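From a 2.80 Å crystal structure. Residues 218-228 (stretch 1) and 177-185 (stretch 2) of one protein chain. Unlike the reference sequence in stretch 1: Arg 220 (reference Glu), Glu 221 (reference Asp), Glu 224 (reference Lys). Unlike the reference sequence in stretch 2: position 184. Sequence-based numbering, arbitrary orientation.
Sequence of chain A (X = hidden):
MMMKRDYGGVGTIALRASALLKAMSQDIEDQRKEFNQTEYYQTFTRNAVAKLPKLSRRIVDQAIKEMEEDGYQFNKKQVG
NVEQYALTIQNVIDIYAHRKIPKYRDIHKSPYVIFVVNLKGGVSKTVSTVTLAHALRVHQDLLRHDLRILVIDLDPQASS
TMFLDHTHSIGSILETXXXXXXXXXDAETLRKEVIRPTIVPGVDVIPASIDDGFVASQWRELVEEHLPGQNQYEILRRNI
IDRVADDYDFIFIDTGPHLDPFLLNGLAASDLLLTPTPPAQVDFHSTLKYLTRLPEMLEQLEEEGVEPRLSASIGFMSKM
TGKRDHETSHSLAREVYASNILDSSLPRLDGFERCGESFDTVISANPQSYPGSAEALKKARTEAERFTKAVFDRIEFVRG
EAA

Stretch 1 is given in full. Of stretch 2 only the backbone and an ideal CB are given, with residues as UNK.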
# COMPACT_ATOMS: atom_id res chain seq x y z
N GLN A 218 3.15 6.07 18.48
CA GLN A 218 3.54 6.44 19.83
C GLN A 218 4.83 7.24 19.80
O GLN A 218 5.52 7.38 20.81
CB GLN A 218 3.70 5.15 20.63
CG GLN A 218 4.03 5.31 22.09
CD GLN A 218 4.00 3.97 22.80
OE1 GLN A 218 4.48 2.96 22.27
NE2 GLN A 218 3.43 3.96 24.01
N TRP A 219 5.14 7.79 18.63
CA TRP A 219 6.36 8.56 18.43
C TRP A 219 6.69 9.61 19.49
O TRP A 219 7.73 9.49 20.15
CB TRP A 219 6.35 9.21 17.04
CG TRP A 219 7.69 9.83 16.67
CD1 TRP A 219 7.99 11.16 16.65
CD2 TRP A 219 8.91 9.14 16.36
NE1 TRP A 219 9.32 11.34 16.34
CE2 TRP A 219 9.90 10.12 16.15
CE3 TRP A 219 9.26 7.79 16.23
CZ2 TRP A 219 11.23 9.80 15.83
CZ3 TRP A 219 10.57 7.46 15.91
CH2 TRP A 219 11.54 8.47 15.71
N ARG A 220 5.85 10.63 19.65
CA ARG A 220 6.15 11.69 20.63
C ARG A 220 6.52 11.16 22.00
O ARG A 220 7.52 11.50 22.59
CB ARG A 220 4.99 12.68 20.80
CG ARG A 220 5.34 13.80 21.77
CD ARG A 220 4.52 15.06 21.58
NE ARG A 220 3.26 15.05 22.32
CZ ARG A 220 3.16 15.03 23.65
NH1 ARG A 220 4.26 15.03 24.41
NH2 ARG A 220 1.96 15.04 24.23
N GLU A 221 5.63 10.32 22.49
CA GLU A 221 5.76 9.64 23.75
C GLU A 221 7.21 9.04 23.92
O GLU A 221 7.92 9.27 24.93
CB GLU A 221 4.68 8.53 23.71
CG GLU A 221 3.14 8.90 24.21
CD GLU A 221 2.15 9.55 23.07
OE1 GLU A 221 2.38 10.30 22.02
OE2 GLU A 221 0.98 9.31 23.35
N LEU A 222 7.62 8.23 22.94
CA LEU A 222 8.94 7.57 22.92
C LEU A 222 10.09 8.56 22.83
O LEU A 222 11.15 8.33 23.41
CB LEU A 222 9.06 6.62 21.73
CG LEU A 222 8.28 5.31 21.84
CD1 LEU A 222 8.28 4.58 20.50
CD2 LEU A 222 8.90 4.46 22.92
N VAL A 223 9.90 9.64 22.08
CA VAL A 223 10.96 10.63 21.93
C VAL A 223 11.20 11.25 23.29
O VAL A 223 12.33 11.54 23.65
CB VAL A 223 10.59 11.72 20.90
CG1 VAL A 223 11.69 12.78 20.82
CG2 VAL A 223 10.36 11.10 19.53
N GLU A 224 10.13 11.44 24.05
CA GLU A 224 10.21 12.04 25.38
C GLU A 224 10.95 11.14 26.36
O GLU A 224 11.54 11.62 27.33
CB GLU A 224 8.81 12.32 25.94
CG GLU A 224 7.91 13.10 25.00
CD GLU A 224 6.91 13.97 25.75
OE1 GLU A 224 7.35 15.00 26.32
OE2 GLU A 224 5.71 13.62 25.77
N GLU A 225 10.91 9.84 26.09
CA GLU A 225 11.57 8.84 26.93
C GLU A 225 13.04 8.66 26.55
O GLU A 225 13.93 8.96 27.33
CB GLU A 225 10.80 7.52 26.80
CG GLU A 225 11.43 6.31 27.45
CD GLU A 225 10.51 5.09 27.37
OE1 GLU A 225 10.97 3.97 27.70
OE2 GLU A 225 9.33 5.25 27.00
N HIS A 226 13.26 8.21 25.32
CA HIS A 226 14.59 7.95 24.77
C HIS A 226 15.41 9.14 24.32
O HIS A 226 16.63 9.06 24.30
CB HIS A 226 14.45 6.99 23.60
CG HIS A 226 13.95 5.64 24.00
ND1 HIS A 226 14.77 4.65 24.49
CD2 HIS A 226 12.70 5.13 24.02
CE1 HIS A 226 14.05 3.59 24.80
NE2 HIS A 226 12.78 3.86 24.53
N LEU A 227 14.75 10.23 23.96
CA LEU A 227 15.46 11.41 23.50
C LEU A 227 14.96 12.63 24.24
O LEU A 227 14.29 13.49 23.67
CB LEU A 227 15.28 11.60 22.00
CG LEU A 227 15.89 10.49 21.14
CD1 LEU A 227 15.35 10.56 19.73
CD2 LEU A 227 17.39 10.64 21.15
N PRO A 228 15.29 12.73 25.54
CA PRO A 228 14.87 13.85 26.39
C PRO A 228 15.20 15.20 25.76
O PRO A 228 16.25 15.37 25.14
CB PRO A 228 15.67 13.61 27.67
CG PRO A 228 16.94 12.98 27.15
CD PRO A 228 16.36 11.96 26.20
N UNK A 177 15.02 2.07 10.40
CA UNK A 177 15.33 3.50 10.48
C UNK A 177 14.63 4.14 11.67
O UNK A 177 15.20 4.97 12.38
CB UNK A 177 14.92 4.21 9.19
N UNK A 178 13.38 3.75 11.90
CA UNK A 178 12.62 4.29 13.02
C UNK A 178 13.33 3.97 14.32
O UNK A 178 13.44 4.81 15.21
CB UNK A 178 11.19 3.73 13.03
N UNK A 179 13.82 2.74 14.42
CA UNK A 179 14.53 2.29 15.60
C UNK A 179 15.89 2.98 15.73
O UNK A 179 16.24 3.46 16.81
CB UNK A 179 14.71 0.77 15.56
N UNK A 180 16.65 3.05 14.64
CA UNK A 180 17.96 3.69 14.67
C UNK A 180 17.86 5.13 15.16
O UNK A 180 18.72 5.60 15.91
CB UNK A 180 18.60 3.65 13.28
N UNK A 181 16.81 5.83 14.77
CA UNK A 181 16.64 7.22 15.20
C UNK A 181 16.45 7.32 16.70
O UNK A 181 16.94 8.25 17.34
CB UNK A 181 15.45 7.86 14.48
N UNK A 182 15.72 6.38 17.27
CA UNK A 182 15.44 6.39 18.70
C UNK A 182 16.63 5.95 19.55
O UNK A 182 16.76 6.36 20.71
CB UNK A 182 14.24 5.49 18.99
N UNK A 183 17.52 5.13 18.97
CA UNK A 183 18.66 4.63 19.72
C UNK A 183 19.89 5.52 19.76
O UNK A 183 20.96 5.08 20.19
CB UNK A 183 19.07 3.27 19.14
N UNK A 184 19.76 6.78 19.34
CA UNK A 184 20.89 7.70 19.36
C UNK A 184 22.22 6.98 19.03
O UNK A 184 23.19 7.09 19.79
CB UNK A 184 20.98 8.38 20.73
N UNK A 185 22.26 6.25 17.92
CA UNK A 185 23.45 5.53 17.49
C UNK A 185 24.55 6.47 17.04
O UNK A 185 24.33 7.68 16.88
CB UNK A 185 23.10 4.56 16.36

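Stretch 1 carries a helix from Trp 219 to His 226, and the helix of stretch 2 runs beside it at 34°, the two axes approaching to 11.3 Å. What it offers is mostly apolar: the Trp 219 ring, Leu 222, Val 223, the CB of His 226 and, just past the helix, Leu 227.

Position 177 has helical backbone angles and no atom of stretch 1 within 5.5 Å of its ideal CB. The contact does not constrain it, and many helix-compatible residues would do. It is Ala 177, whose O accepts the backbone hydrogen bond from N of residue 181.

At position 178 the CB points sideways; the ideal CB of 178 is 4.7 Å from Trp 219 CZ3. A small residue would suit this spot beside the indole, though a larger one directed past the ring is not excluded. The residue is Ala 178. Its closest contact is made by the backbone, Ala 178 O lying 4.0 Å from Trp 219 CZ3 at the ring edge.

Position 179 points away and meets open space as far as stretch 1 is concerned, so a polar side chain is as reasonable as any. Gln 179 occupies it and uses its amide elsewhere in the structure. Position 180 is also out of reach; Ala 180 fits the helix and makes no contact.

Position 181 points toward stretch 1, its ideal CB 4.1 Å from Trp 219 CH2. Since the neighbour is an aromatic edge, Leu, Ile, Met or even Ala would be plausible. The deposited residue is Met 181. Its CB packs near the ring plane, while the flexible thioether chain brings SD obliquely to 5.2 Å from the centroid of the six-membered ring of Trp 219. The backbone contributes too, with Met 181 O 3.7 Å from Leu 227 CD1.

Position 182 is the centre of the contact. Its CB points sideways, yet the ideal CB of 182 is 4.9 Å from His 226 CB and 5.2 Å from both Trp 219 CZ3 and Leu 227 CD1; Leu 222 and Val 223 lie farther along. A branched or long apolar chain, Leu or Met above all, could reach this greasy hollow. Leu 182 fills it: CG lies 3.7 Å from Trp 219 CZ3, CD1 lies 3.9 Å from Leu 222 CD1, and CD2 sits 4.3 Å from Val 223 CG2 and 4.2 Å from Leu 227 CD1. The same CD2 makes an off-centre CH-pi contact with the indole.

Position 183 points away and is the first residue to leave helical angles, so a polar, helix-ending residue is natural. Asn 183 fits.

Position 184 has positive phi (35°), which favours Gly, Asn or Asp. Its CB points toward stretch 1, the ideal CB of 184 being 4.3 Å from Leu 227 CD2. Asn 184, which differs from the reference, tolerates this backbone and rests against that leucine.

Position 185 is out of reach; it is Leu 185.

Stretch 2 177-185: AAQAMLNNL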
# COMPACT_ATOMS: atom_id res chain seq x y z
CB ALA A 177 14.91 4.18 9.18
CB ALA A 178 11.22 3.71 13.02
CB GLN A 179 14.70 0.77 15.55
CG GLN A 179 13.37 0.01 15.60
CD GLN A 179 13.49 -1.45 15.16
OE1 GLN A 179 12.49 -2.15 15.00
NE2 GLN A 179 14.73 -1.92 14.97
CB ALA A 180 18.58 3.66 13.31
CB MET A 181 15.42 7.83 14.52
CG MET A 181 15.49 7.89 13.02
SD MET A 181 13.84 8.33 12.29
CE MET A 181 13.88 10.05 12.55
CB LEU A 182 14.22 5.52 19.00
CG LEU A 182 12.87 6.06 18.50
CD1 LEU A 182 11.74 5.05 18.79
CD2 LEU A 182 12.58 7.39 19.18
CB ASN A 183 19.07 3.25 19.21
CG ASN A 183 17.93 2.27 19.25
OD1 ASN A 183 17.14 2.27 20.19
ND2 ASN A 183 17.84 1.41 18.24
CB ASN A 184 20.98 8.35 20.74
CG ASN A 184 21.70 9.67 20.71
OD1 ASN A 184 22.47 9.95 19.80
ND2 ASN A 184 21.47 10.50 21.72
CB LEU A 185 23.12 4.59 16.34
CG LEU A 185 21.99 3.60 16.60
CD1 LEU A 185 21.95 2.59 15.45
CD2 LEU A 185 22.20 2.91 17.93
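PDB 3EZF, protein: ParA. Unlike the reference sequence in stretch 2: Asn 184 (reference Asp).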